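Local coordinates for protein nicotinamide-nucleotide adenylyltransferase NadR family / Ribosylnicotinamide kinase (Lactococcus lactis subsp. cremoris, PDB 6GYE) that binds nicotinamide riboside and probably phosphorylates it to the mononucleotide, which a nucleotidyltransferase domain of the same chain would then couple to AMP to give NAD+, at residues I171-V174 with F175-H178; P62-K65 with R66-L70; L26-G29 with H30-I34. All blocks are in the same frame, centred on the assembly; numbering follows the deposited sequence.

Interaction 1 of 3, residues I171-V174 with F175-H178; sequences INRV and FRRH. With NNR (Nicotinamide riboside), chain I; SO4 (sulfate ion), chain D.
Arg176 lays one face of its guanidinium over the aliphatic stem of Arg173, whose CG stands 3.8 Å above the centre of the plane. The two arginines run side by side and point the same way, their guanidinium planes 39° apart, although this brings two like charges together, with Arg173 NH1 3.4 Å from Arg176 NH1. A backbone carbonyl probably offsets part of this. Extended from CG to NE, and with CG anti to its own carbonyl carbon (chi1 -78°), Arg176 reaches back five residues and grips Ile171 O side-on with two nitrogens, NE at 2.9 Å and NH2 at 3.1 Å, so that the oxygen sits in the guanidinium plane. A methionine here, having no N-H to offer, would probably leave Ile171 O without either mate and the turn less firmly closed. Within that turn Asn172 OD1 accepts from Val174 N at 3.1 Å, an Asx turn, while its ND2 is hydrogen-bonded to Gln31 OE1 of helix 28-40; Phe175 N bonds to Asn172 O. Beyond it Arg177, part of the nicotinamide riboside pocket, and His178 make weak hydrogen bonds to a sulfate. Residues 171-175 thus lead from the loop after helix 151-162 into the short, weakly bonded helix 176-179, ahead of strand 181-187, with Phe175 meeting Tyr69 of helix 63-73 edge-to-face.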
ATOM      1  N   ILE A 171       5.283  10.999  -1.645  1.00 44.12           N
ATOM      2  CA  ILE A 171       4.829   9.786  -2.312  1.00 49.22           C
ATOM      3  C   ILE A 171       3.513  10.060  -3.030  1.00 51.44           C
ATOM      4  O   ILE A 171       2.589  10.647  -2.456  1.00 52.43           O
ATOM      5  CB  ILE A 171       4.655   8.648  -1.297  1.00 46.02           C
ATOM      6  CG1 ILE A 171       5.921   8.464  -0.469  1.00 48.17           C
ATOM      7  CG2 ILE A 171       4.260   7.347  -2.006  1.00 42.22           C
ATOM      8  CD1 ILE A 171       5.748   7.420   0.632  1.00 53.90           C
ATOM      9  N   ASN A 172       3.413   9.625  -4.284  1.00 49.70           N
ATOM     10  CA  ASN A 172       2.149   9.739  -4.999  1.00 45.46           C
ATOM     11  C   ASN A 172       1.064   8.930  -4.282  1.00 51.17           C
ATOM     12  O   ASN A 172       1.300   7.798  -3.853  1.00 56.12           O
ATOM     13  CB  ASN A 172       2.308   9.258  -6.443  1.00 46.06           C
ATOM     14  CG  ASN A 172       0.997   9.349  -7.238  1.00 53.65           C
ATOM     15  OD1 ASN A 172       0.145   8.451  -7.184  1.00 55.69           O
ATOM     16  ND2 ASN A 172       0.826  10.451  -7.960  1.00 46.79           N
ATOM     17  N   ARG A 173      -0.145   9.511  -4.185  1.00 46.88           N
ATOM     18  CA  ARG A 173      -1.181   8.952  -3.306  1.00 52.59           C
ATOM     19  C   ARG A 173      -1.557   7.513  -3.659  1.00 48.53           C
ATOM     20  O   ARG A 173      -1.810   6.705  -2.757  1.00 49.29           O
ATOM     21  CB  ARG A 173      -2.419   9.849  -3.325  1.00 41.43           C
ATOM     22  CG  ARG A 173      -2.164  11.171  -2.593  1.00 49.27           C
ATOM     23  CD  ARG A 173      -3.369  12.081  -2.625  1.00 48.50           C
ATOM     24  NE  ARG A 173      -3.017  13.417  -2.149  1.00 52.23           N
ATOM     25  CZ  ARG A 173      -3.030  13.783  -0.865  1.00 54.47           C
ATOM     26  NH1 ARG A 173      -3.381  12.909   0.081  1.00 46.98           N
ATOM     27  NH2 ARG A 173      -2.694  15.021  -0.520  1.00 50.77           N
ATOM     28  N   VAL A 174      -1.538   7.156  -4.944  1.00 45.99           N
ATOM     29  CA  VAL A 174      -1.852   5.785  -5.345  1.00 46.96           C
ATOM     30  C   VAL A 174      -0.879   4.783  -4.735  1.00 49.12           C
ATOM     31  O   VAL A 174      -1.230   3.619  -4.508  1.00 51.04           O
ATOM     32  CB  VAL A 174      -1.879   5.683  -6.882  1.00 47.31           C
ATOM     33  CG1 VAL A 174      -2.273   4.280  -7.305  1.00 48.69           C
ATOM     34  CG2 VAL A 174      -2.877   6.695  -7.442  1.00 48.39           C
ATOM     35  N   PHE A 175       0.345   5.207  -4.448  1.00 48.73           N
ATOM     36  CA  PHE A 175       1.328   4.296  -3.882  1.00 43.53           C
ATOM     37  C   PHE A 175       1.302   4.255  -2.359  1.00 49.12           C
ATOM     38  O   PHE A 175       2.018   3.435  -1.776  1.00 53.18           O
ATOM     39  CB  PHE A 175       2.751   4.679  -4.345  1.00 47.51           C
ATOM     40  CG  PHE A 175       3.046   4.326  -5.783  1.00 50.91           C
ATOM     41  CD1 PHE A 175       2.594   5.128  -6.822  1.00 50.98           C
ATOM     42  CD2 PHE A 175       3.751   3.167  -6.094  1.00 51.80           C
ATOM     43  CE1 PHE A 175       2.847   4.787  -8.147  1.00 55.76           C
ATOM     44  CE2 PHE A 175       4.018   2.818  -7.418  1.00 54.41           C
ATOM     45  CZ  PHE A 175       3.571   3.630  -8.444  1.00 53.74           C
ATOM     46  N   ARG A 176       0.490   5.096  -1.698  1.00 49.28           N
ATOM     47  CA  ARG A 176       0.672   5.297  -0.257  1.00 53.71           C
ATOM     48  C   ARG A 176       0.243   4.084   0.560  1.00 52.46           C
ATOM     49  O   ARG A 176       0.849   3.787   1.599  1.00 54.16           O
ATOM     50  CB  ARG A 176      -0.051   6.559   0.208  1.00 43.85           C
ATOM     51  CG  ARG A 176       0.757   7.817  -0.150  1.00 47.72           C
ATOM     52  CD  ARG A 176       0.088   9.110   0.306  1.00 47.09           C
ATOM     53  NE  ARG A 176       0.773  10.281  -0.243  1.00 43.43           N
ATOM     54  CZ  ARG A 176       0.540  11.533   0.151  1.00 46.14           C
ATOM     55  NH1 ARG A 176      -0.354  11.792   1.109  1.00 45.76           N
ATOM     56  NH2 ARG A 176       1.190  12.537  -0.421  1.00 43.07           N
ATOM     57  N   ARG A 177      -0.805   3.387   0.127  1.00 45.99           N
ATOM     58  CA  ARG A 177      -1.283   2.226   0.871  1.00 48.69           C
ATOM     59  C   ARG A 177      -0.178   1.195   1.049  1.00 56.38           C
ATOM     60  O   ARG A 177       0.005   0.645   2.146  1.00 60.25           O
ATOM     61  CB  ARG A 177      -2.495   1.621   0.156  1.00 44.36           C
ATOM     62  CG  ARG A 177      -2.741   0.161   0.474  1.00 51.90           C
ATOM     63  CD  ARG A 177      -3.976  -0.349  -0.248  1.00 61.12           C
ATOM     64  NE  ARG A 177      -3.727  -0.807  -1.613  1.00 78.27           N
ATOM     65  CZ  ARG A 177      -3.982  -0.090  -2.711  1.00 86.20           C
ATOM     66  NH1 ARG A 177      -4.495   1.144  -2.616  1.00 82.12           N
ATOM     67  NH2 ARG A 177      -3.725  -0.611  -3.910  1.00 82.01           N
ATOM     68  N   HIS A 178       0.599   0.961  -0.016  1.00 56.63           N
ATOM     69  CA  HIS A 178       1.665  -0.035   0.026  1.00 52.14           C
ATOM     70  C   HIS A 178       2.686   0.275   1.112  1.00 55.59           C
ATOM     71  O   HIS A 178       3.228  -0.646   1.742  1.00 56.36           O
ATOM     72  CB  HIS A 178       2.352  -0.114  -1.336  1.00 54.67           C
ATOM     73  CG  HIS A 178       3.480  -1.093  -1.386  1.00 59.99           C
ATOM     74  ND1 HIS A 178       3.288  -2.438  -1.626  1.00 62.98           N
ATOM     75  CD2 HIS A 178       4.817  -0.928  -1.222  1.00 62.48           C
ATOM     76  CE1 HIS A 178       4.456  -3.056  -1.612  1.00 64.98           C
ATOM     77  NE2 HIS A 178       5.399  -2.164  -1.364  1.00 63.20           N
TER
HETATM   78  O2R NNR I 407      -7.349  -1.707   1.267  1.00123.74           O
HETATM   79  C2R NNR I 407      -6.090  -2.374   1.429  1.00128.62           C
HETATM   80  C3R NNR I 407      -5.466  -2.785   0.102  1.00136.46           C
HETATM   81  O3R NNR I 407      -6.275  -2.427  -1.026  1.00135.39           O
HETATM   82  C4R NNR I 407      -5.305  -4.296   0.161  1.00135.26           C
HETATM   83  C5R NNR I 407      -3.845  -4.702   0.009  1.00124.29           C
HETATM   84  O5R NNR I 407      -3.734  -6.126   0.114  1.00117.82           O
HETATM   85  O4R NNR I 407      -5.801  -4.743   1.425  1.00135.60           O
HETATM   86  C1R NNR I 407      -6.286  -3.658   2.220  1.00125.15           C
HETATM   87  N1  NNR I 407      -5.534  -3.586   3.473  1.00110.23           N
HETATM   88  C2  NNR I 407      -6.075  -4.072   4.598  1.00 95.13           C
HETATM   89  C6  NNR I 407      -4.312  -3.035   3.479  1.00107.57           C
HETATM   90  C5  NNR I 407      -3.575  -2.954   4.656  1.00 94.80           C
HETATM   91  C4  NNR I 407      -4.114  -3.450   5.834  1.00 85.89           C
HETATM   92  C3  NNR I 407      -5.381  -4.016   5.801  1.00 92.92           C
HETATM   93  C7  NNR I 407      -5.997  -4.562   7.054  1.00 99.30           C
HETATM   94  O7  NNR I 407      -7.211  -4.646   7.137  1.00 82.61           O
HETATM   95  N7  NNR I 407      -5.197  -4.944   8.050  1.00101.54           N
HETATM   96  S   SO4 D 402      -0.401  -2.791  -2.515  1.00 80.27           S
HETATM   97  O1  SO4 D 402      -0.316  -1.476  -3.123  1.00 65.47           O
HETATM   98  O2  SO4 D 402      -1.749  -3.320  -2.732  1.00 92.10           O
HETATM   99  O3  SO4 D 402       0.553  -3.708  -3.122  1.00 92.82           O
HETATM  100  O4  SO4 D 402      -0.098  -2.699  -1.087  1.00 77.91           O
HETATM  101  O   HOH W   1      -2.991   4.488  -1.363  1.00 61.34           O
HETATM  102  O   HOH W   2      -0.494   1.359  -2.648  1.00 54.00           O

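Interaction 2 of 3, residues P62-K65 with R66-L70; sequences PLEK and RFRYL. With SO4 (sulfate ion), chain D.
The first turns of helix 63-73, which packs on strands 43-50 and 80-86 of the five-stranded parallel sheet, set Lys65 and Tyr69 one turn apart and facing the same way. Lys65 CG rides over one face of the Tyr69 ring, 3.7 Å from its centroid and 17° off the normal, a CH-pi contact. With CG anti to the backbone N (chi1 177°), the lysine chain runs alongside the tyrosine, and its bend at chi3 carries NZ to the sulfate that Tyr69 OH also meets, in the plane of the ring. Both of these hydrogen bonds are modelled very short, so their exact lengths are doubtful. Arg66 goes to the interior. Its guanidinium lies flat against the start of the helix, Leu63 CA standing 3.9 Å above its centre, and Arg66 CG passes 3.4 Å from Pro62 O. The nitrogens find partners beyond the segment: NE at Leu61 O, NH1 at Thr22 O and Ser49 O, NH2 at Asp54 in a salt bridge. On the exposed flank Glu64 and Arg68 pair loosely, Glu64 OE2 being 3.9 Å from Arg68 NE and well out of the guanidinium plane, so that charge alone acts between them. A water closes the gap, donating to Glu64 OE2 at 2.8 Å and accepting from Arg68 NE at 3.0 Å. Backbone bonds from Arg66 N to Pro62 O and from Tyr69 N to Lys65 O hold the ladder in step, with Pro62 as N-cap. A cation and a hydroxyl converging on one sulfate, itself probably from the crystallisation liquor, are consistent with a place suited to an anion, and the buried arginine, its charge probably balanced by Asp54, joins the helix start to strand 43-50 and the loops holding Thr22, Asp54 and Leu61.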
ATOM      1  N   PRO A  62       5.726  -5.046  -8.512  1.00 61.20           N
ATOM      2  CA  PRO A  62       6.181  -5.517  -9.826  1.00 58.63           C
ATOM      3  C   PRO A  62       5.682  -4.602 -10.935  1.00 65.92           C
ATOM      4  O   PRO A  62       4.812  -3.750 -10.744  1.00 71.17           O
ATOM      5  CB  PRO A  62       5.572  -6.914  -9.945  1.00 57.38           C
ATOM      6  CG  PRO A  62       4.348  -6.864  -9.057  1.00 55.95           C
ATOM      7  CD  PRO A  62       4.621  -5.863  -7.968  1.00 55.12           C
ATOM      8  N   LEU A  63       6.254  -4.810 -12.124  1.00 65.97           N
ATOM      9  CA  LEU A  63       6.026  -3.919 -13.262  1.00 62.56           C
ATOM     10  C   LEU A  63       4.533  -3.741 -13.569  1.00 68.73           C
ATOM     11  O   LEU A  63       4.063  -2.618 -13.795  1.00 66.75           O
ATOM     12  CB  LEU A  63       6.763  -4.467 -14.475  1.00 57.92           C
ATOM     13  CG  LEU A  63       6.631  -3.734 -15.803  1.00 61.57           C
ATOM     14  CD1 LEU A  63       7.002  -2.278 -15.634  1.00 58.40           C
ATOM     15  CD2 LEU A  63       7.524  -4.389 -16.847  1.00 63.54           C
ATOM     16  N   GLU A  64       3.773  -4.841 -13.592  1.00 63.40           N
ATOM     17  CA  GLU A  64       2.349  -4.740 -13.904  1.00 69.40           C
ATOM     18  C   GLU A  64       1.631  -3.812 -12.925  1.00 66.82           C
ATOM     19  O   GLU A  64       0.787  -3.003 -13.332  1.00 63.24           O
ATOM     20  CB  GLU A  64       1.708  -6.130 -13.914  1.00 68.93           C
ATOM     21  CG  GLU A  64       0.184  -6.159 -14.040  1.00 81.47           C
ATOM     22  CD  GLU A  64      -0.319  -5.904 -15.460  1.00 91.02           C
ATOM     23  OE1 GLU A  64       0.497  -5.958 -16.399  1.00 96.03           O
ATOM     24  OE2 GLU A  64      -1.538  -5.677 -15.643  1.00 91.28           O
ATOM     25  N   LYS A  65       1.984  -3.884 -11.636  1.00 63.31           N
ATOM     26  CA  LYS A  65       1.302  -3.056 -10.647  1.00 60.52           C
ATOM     27  C   LYS A  65       1.716  -1.591 -10.755  1.00 62.99           C
ATOM     28  O   LYS A  65       0.869  -0.696 -10.643  1.00 61.80           O
ATOM     29  CB  LYS A  65       1.557  -3.586  -9.235  1.00 60.44           C
ATOM     30  CG  LYS A  65       0.921  -2.703  -8.164  1.00 61.97           C
ATOM     31  CD  LYS A  65       1.207  -3.187  -6.759  1.00 69.71           C
ATOM     32  CE  LYS A  65       0.509  -4.495  -6.465  1.00 81.74           C
ATOM     33  NZ  LYS A  65       0.883  -4.994  -5.108  1.00 94.69           N
ATOM     34  N   ARG A  66       3.010  -1.322 -10.963  1.00 61.60           N
ATOM     35  CA  ARG A  66       3.452   0.059 -11.160  1.00 60.98           C
ATOM     36  C   ARG A  66       2.805   0.668 -12.390  1.00 60.70           C
ATOM     37  O   ARG A  66       2.438   1.846 -12.393  1.00 61.96           O
ATOM     38  CB  ARG A  66       4.972   0.133 -11.296  1.00 58.98           C
ATOM     39  CG  ARG A  66       5.732  -0.570 -10.213  1.00 57.60           C
ATOM     40  CD  ARG A  66       7.203  -0.208 -10.272  1.00 67.87           C
ATOM     41  NE  ARG A  66       7.971  -1.435 -10.307  1.00 75.24           N
ATOM     42  CZ  ARG A  66       8.705  -1.847 -11.323  1.00 72.07           C
ATOM     43  NH1 ARG A  66       8.841  -1.105 -12.408  1.00 83.69           N
ATOM     44  NH2 ARG A  66       9.325  -3.000 -11.225  1.00 69.66           N
ATOM     45  N   PHE A  67       2.691  -0.113 -13.460  1.00 57.68           N
ATOM     46  CA  PHE A  67       2.015   0.378 -14.654  1.00 59.28           C
ATOM     47  C   PHE A  67       0.573   0.759 -14.337  1.00 57.36           C
ATOM     48  O   PHE A  67       0.133   1.863 -14.674  1.00 58.00           O
ATOM     49  CB  PHE A  67       2.086  -0.675 -15.755  1.00 53.18           C
ATOM     50  CG  PHE A  67       1.160  -0.440 -16.902  1.00 58.99           C
ATOM     51  CD1 PHE A  67       1.470   0.489 -17.885  1.00 59.67           C
ATOM     52  CD2 PHE A  67      -0.022  -1.167 -17.015  1.00 60.06           C
ATOM     53  CE1 PHE A  67       0.611   0.689 -18.967  1.00 55.81           C
ATOM     54  CE2 PHE A  67      -0.884  -0.970 -18.090  1.00 66.89           C
ATOM     55  CZ  PHE A  67      -0.564  -0.042 -19.067  1.00 63.74           C
ATOM     56  N   ARG A  68      -0.174  -0.130 -13.659  1.00 50.26           N
ATOM     57  CA  ARG A  68      -1.572   0.191 -13.320  1.00 51.53           C
ATOM     58  C   ARG A  68      -1.646   1.406 -12.403  1.00 51.64           C
ATOM     59  O   ARG A  68      -2.455   2.309 -12.631  1.00 56.95           O
ATOM     60  CB  ARG A  68      -2.276  -0.996 -12.658  1.00 50.32           C
ATOM     61  CG  ARG A  68      -2.640  -2.142 -13.600  1.00 54.72           C
ATOM     62  CD  ARG A  68      -3.495  -1.657 -14.763  1.00 58.49           C
ATOM     63  NE  ARG A  68      -4.083  -2.743 -15.550  1.00 65.61           N
ATOM     64  CZ  ARG A  68      -5.249  -3.334 -15.281  1.00 69.40           C
ATOM     65  NH1 ARG A  68      -5.985  -2.956 -14.224  1.00 57.18           N
ATOM     66  NH2 ARG A  68      -5.682  -4.310 -16.077  1.00 68.36           N
ATOM     67  N   TYR A  69      -0.756   1.484 -11.409  1.00 50.68           N
ATOM     68  CA  TYR A  69      -0.769   2.631 -10.507  1.00 49.18           C
ATOM     69  C   TYR A  69      -0.507   3.939 -11.258  1.00 56.83           C
ATOM     70  O   TYR A  69      -1.118   4.973 -10.955  1.00 51.45           O
ATOM     71  CB  TYR A  69       0.261   2.435  -9.402  1.00 48.93           C
ATOM     72  CG  TYR A  69      -0.154   1.449  -8.346  1.00 53.14           C
ATOM     73  CD1 TYR A  69      -1.339   0.732  -8.465  1.00 47.27           C
ATOM     74  CD2 TYR A  69       0.618   1.267  -7.198  1.00 55.56           C
ATOM     75  CE1 TYR A  69      -1.733  -0.161  -7.487  1.00 49.43           C
ATOM     76  CE2 TYR A  69       0.229   0.368  -6.201  1.00 55.47           C
ATOM     77  CZ  TYR A  69      -0.951  -0.334  -6.351  1.00 58.19           C
ATOM     78  OH  TYR A  69      -1.343  -1.227  -5.371  1.00 64.29           O
ATOM     79  N   LEU A  70       0.429   3.922 -12.211  1.00 55.51           N
ATOM     80  CA  LEU A  70       0.705   5.116 -13.006  1.00 54.27           C
ATOM     81  C   LEU A  70      -0.499   5.515 -13.847  1.00 54.84           C
ATOM     82  O   LEU A  70      -0.820   6.705 -13.962  1.00 57.70           O
ATOM     83  CB  LEU A  70       1.925   4.888 -13.910  1.00 63.05           C
ATOM     84  CG  LEU A  70       3.345   5.270 -13.455  1.00 67.89           C
ATOM     85  CD1 LEU A  70       3.598   6.759 -13.597  1.00 65.49           C
ATOM     86  CD2 LEU A  70       3.601   4.844 -12.035  1.00 65.64           C
TER
HETATM   87  S   SO4 D 402      -0.401  -2.791  -2.515  1.00 80.27           S
HETATM   88  O1  SO4 D 402      -0.316  -1.476  -3.123  1.00 65.47           O
HETATM   89  O2  SO4 D 402      -1.749  -3.320  -2.732  1.00 92.10           O
HETATM   90  O3  SO4 D 402       0.553  -3.708  -3.122  1.00 92.82           O
HETATM   91  O4  SO4 D 402      -0.098  -2.699  -1.087  1.00 77.91           O
HETATM   92  O   HOH W   3      -2.783  -4.409 -17.747  1.00 70.00           O

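Interaction 3 of 3, residues L26-G29 with H30-I34; sequences LHTG and HQQQI. With SO4 (sulfate ion), chain E.
His27 and His30 form the tight half of this helix start. His30 ND1 stands 3.6 Å above the centre of the His27 ring, and the two rings meet obliquely, their planes 38° apart. The same nitrogen accepts from His27 N at 3.2 Å, with the donor in the plane of the His30 ring; in return His27 ND1 caps Gly29 N at 2.9 Å, which completes a capping box. His27 can do this because its ring occupies the crowded position between backbone N and carbonyl carbon (chi1 60°), folded over the first turn. Gly29 suits the close ring, since a beta carbon there would run into His27 CE1. His27 NE2 is hydrogen-bonded to Ile153 O of helix 151-162. His30 NE2 donates almost straight (176°) to a sulfate oxygen, O1, 2.7 Å away; Thr22 N, Phe23 N and Arg150 hold the same ion. Leu26 adds an apolar edge, its CD1 3.6 Å from His30 CB, and its CG touches Gln31 OE1, whose hydrogen bond goes to Asn172. The other side is looser. Gln32 is exposed and folds back beside Thr28, Gln32 NE2 coming 3.4 Å from Thr28 CB, a touch rather than a bond, and one turn on Gln33 N bonds only weakly to Gly29 O. The sequence His-Thr-Gly-His at the head of the helix following strand 15-21 agrees with the HxGH signature of nucleotidyltransferases, and the sulfate, probably from the crystallisation liquor, is consistent with a phosphate subsite there.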
ATOM      1  N   LEU A  26       6.370   6.207  -7.704  1.00 58.93           N
ATOM      2  CA  LEU A  26       6.206   7.553  -8.236  1.00 57.30           C
ATOM      3  C   LEU A  26       6.199   8.565  -7.093  1.00 56.69           C
ATOM      4  O   LEU A  26       5.547   8.344  -6.069  1.00 57.74           O
ATOM      5  CB  LEU A  26       4.897   7.629  -9.023  1.00 50.89           C
ATOM      6  CG  LEU A  26       4.425   8.982  -9.551  1.00 45.97           C
ATOM      7  CD1 LEU A  26       5.337   9.461 -10.656  1.00 47.64           C
ATOM      8  CD2 LEU A  26       2.999   8.835 -10.077  1.00 44.31           C
ATOM      9  N   HIS A  27       6.932   9.670  -7.248  1.00 52.59           N
ATOM     10  CA  HIS A  27       6.930  10.708  -6.217  1.00 48.06           C
ATOM     11  C   HIS A  27       6.963  12.082  -6.874  1.00 46.89           C
ATOM     12  O   HIS A  27       6.997  12.206  -8.102  1.00 51.58           O
ATOM     13  CB  HIS A  27       8.080  10.524  -5.215  1.00 47.23           C
ATOM     14  CG  HIS A  27       9.446  10.576  -5.827  1.00 53.95           C
ATOM     15  ND1 HIS A  27      10.027  11.750  -6.265  1.00 53.28           N
ATOM     16  CD2 HIS A  27      10.357   9.598  -6.054  1.00 57.76           C
ATOM     17  CE1 HIS A  27      11.232  11.489  -6.745  1.00 55.37           C
ATOM     18  NE2 HIS A  27      11.458  10.193  -6.625  1.00 57.94           N
ATOM     19  N   THR A  28       6.934  13.131  -6.042  1.00 45.22           N
ATOM     20  CA  THR A  28       6.741  14.471  -6.583  1.00 50.15           C
ATOM     21  C   THR A  28       7.931  14.937  -7.415  1.00 54.73           C
ATOM     22  O   THR A  28       7.752  15.801  -8.283  1.00 55.21           O
ATOM     23  CB  THR A  28       6.445  15.487  -5.462  1.00 45.48           C
ATOM     24  OG1 THR A  28       7.434  15.404  -4.466  1.00 53.19           O
ATOM     25  CG2 THR A  28       5.133  15.188  -4.790  1.00 51.32           C
ATOM     26  N   GLY A  29       9.133  14.389  -7.181  1.00 47.03           N
ATOM     27  CA  GLY A  29      10.255  14.693  -8.063  1.00 46.16           C
ATOM     28  C   GLY A  29       9.973  14.295  -9.504  1.00 60.68           C
ATOM     29  O   GLY A  29      10.167  15.090 -10.427  1.00 52.45           O
ATOM     30  N   HIS A  30       9.500  13.053  -9.714  1.00 47.78           N
ATOM     31  CA  HIS A  30       9.013  12.645 -11.031  1.00 48.05           C
ATOM     32  C   HIS A  30       7.969  13.621 -11.544  1.00 58.81           C
ATOM     33  O   HIS A  30       8.017  14.067 -12.704  1.00 57.74           O
ATOM     34  CB  HIS A  30       8.392  11.245 -10.975  1.00 54.22           C
ATOM     35  CG  HIS A  30       9.354  10.148 -10.635  1.00 62.88           C
ATOM     36  ND1 HIS A  30       9.202   9.351  -9.520  1.00 60.08           N
ATOM     37  CD2 HIS A  30      10.435   9.670 -11.296  1.00 61.07           C
ATOM     38  CE1 HIS A  30      10.174   8.455  -9.487  1.00 57.22           C
ATOM     39  NE2 HIS A  30      10.933   8.625 -10.556  1.00 62.14           N
ATOM     40  N   GLN A  31       6.986  13.929 -10.693  1.00 52.94           N
ATOM     41  CA  GLN A  31       5.804  14.631 -11.169  1.00 53.36           C
ATOM     42  C   GLN A  31       6.149  16.038 -11.621  1.00 50.78           C
ATOM     43  O   GLN A  31       5.603  16.520 -12.618  1.00 53.84           O
ATOM     44  CB  GLN A  31       4.731  14.620 -10.083  1.00 49.60           C
ATOM     45  CG  GLN A  31       4.209  13.217  -9.872  1.00 51.64           C
ATOM     46  CD  GLN A  31       3.496  12.997  -8.543  1.00 53.19           C
ATOM     47  OE1 GLN A  31       3.254  11.857  -8.154  1.00 59.88           O
ATOM     48  NE2 GLN A  31       3.176  14.081  -7.836  1.00 49.36           N
ATOM     49  N   GLN A  32       7.051  16.710 -10.903  1.00 51.12           N
ATOM     50  CA  GLN A  32       7.468  18.042 -11.322  1.00 59.75           C
ATOM     51  C   GLN A  32       8.169  17.997 -12.670  1.00 57.99           C
ATOM     52  O   GLN A  32       7.971  18.886 -13.503  1.00 61.52           O
ATOM     53  CB  GLN A  32       8.353  18.681 -10.249  1.00 58.67           C
ATOM     54  CG  GLN A  32       7.508  19.168  -9.076  1.00 75.59           C
ATOM     55  CD  GLN A  32       8.139  18.897  -7.719  1.00 90.04           C
ATOM     56  OE1 GLN A  32       9.355  18.924  -7.569  1.00 89.51           O
ATOM     57  NE2 GLN A  32       7.303  18.573  -6.734  1.00 96.24           N
ATOM     58  N   GLN A  33       8.982  16.963 -12.910  1.00 54.30           N
ATOM     59  CA  GLN A  33       9.646  16.865 -14.207  1.00 56.93           C
ATOM     60  C   GLN A  33       8.644  16.566 -15.307  1.00 57.74           C
ATOM     61  O   GLN A  33       8.725  17.145 -16.398  1.00 59.75           O
ATOM     62  CB  GLN A  33      10.742  15.797 -14.188  1.00 57.24           C
ATOM     63  CG  GLN A  33      11.987  16.218 -13.418  1.00 59.57           C
ATOM     64  CD  GLN A  33      13.187  15.344 -13.725  1.00 70.79           C
ATOM     65  OE1 GLN A  33      13.046  14.187 -14.128  1.00 75.21           O
ATOM     66  NE2 GLN A  33      14.381  15.894 -13.534  1.00 71.93           N
ATOM     67  N   ILE A  34       7.680  15.684 -15.025  1.00 54.79           N
ATOM     68  CA  ILE A  34       6.721  15.275 -16.047  1.00 58.49           C
ATOM     69  C   ILE A  34       5.871  16.460 -16.481  1.00 59.69           C
ATOM     70  O   ILE A  34       5.671  16.690 -17.682  1.00 57.44           O
ATOM     71  CB  ILE A  34       5.862  14.106 -15.532  1.00 58.77           C
ATOM     72  CG1 ILE A  34       6.714  12.831 -15.490  1.00 57.21           C
ATOM     73  CG2 ILE A  34       4.577  13.925 -16.384  1.00 50.46           C
ATOM     74  CD1 ILE A  34       6.156  11.747 -14.588  1.00 53.25           C
TER
HETATM   75  S   SO4 E 403      13.229   5.759 -10.848  1.00 76.80           S
HETATM   76  O1  SO4 E 403      13.173   7.195 -11.094  1.00 76.22           O
HETATM   77  O2  SO4 E 403      12.227   5.356  -9.853  1.00 81.70           O
HETATM   78  O3  SO4 E 403      12.987   5.131 -12.142  1.00 82.28           O
HETATM   79  O4  SO4 E 403      14.532   5.353 -10.324  1.00 94.67           O

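How the interactions relate
Along the chain interaction 3 comes first, then interaction 2, then interaction 1. The first two begin helices 28-40 and 63-73 beside the five-stranded parallel sheet, their centres about 16 Å apart; interaction 1 has its centre about 12 Å from that of interaction 2 and about 13 Å from that of interaction 3, just ahead of strand 181-187 of the four-stranded sheet, which probably belongs to the P-loop-type kinase part. It touches both: Asn172 reaches the helix of interaction 3, while Val174 and Phe175 lean on that of interaction 2. Interactions 1 and 2 share one sulfate; interaction 3 has its own. Residues 171-178 are thus fastened to what is probably the nucleotidyltransferase side while contributing Arg177 to the riboside pocket.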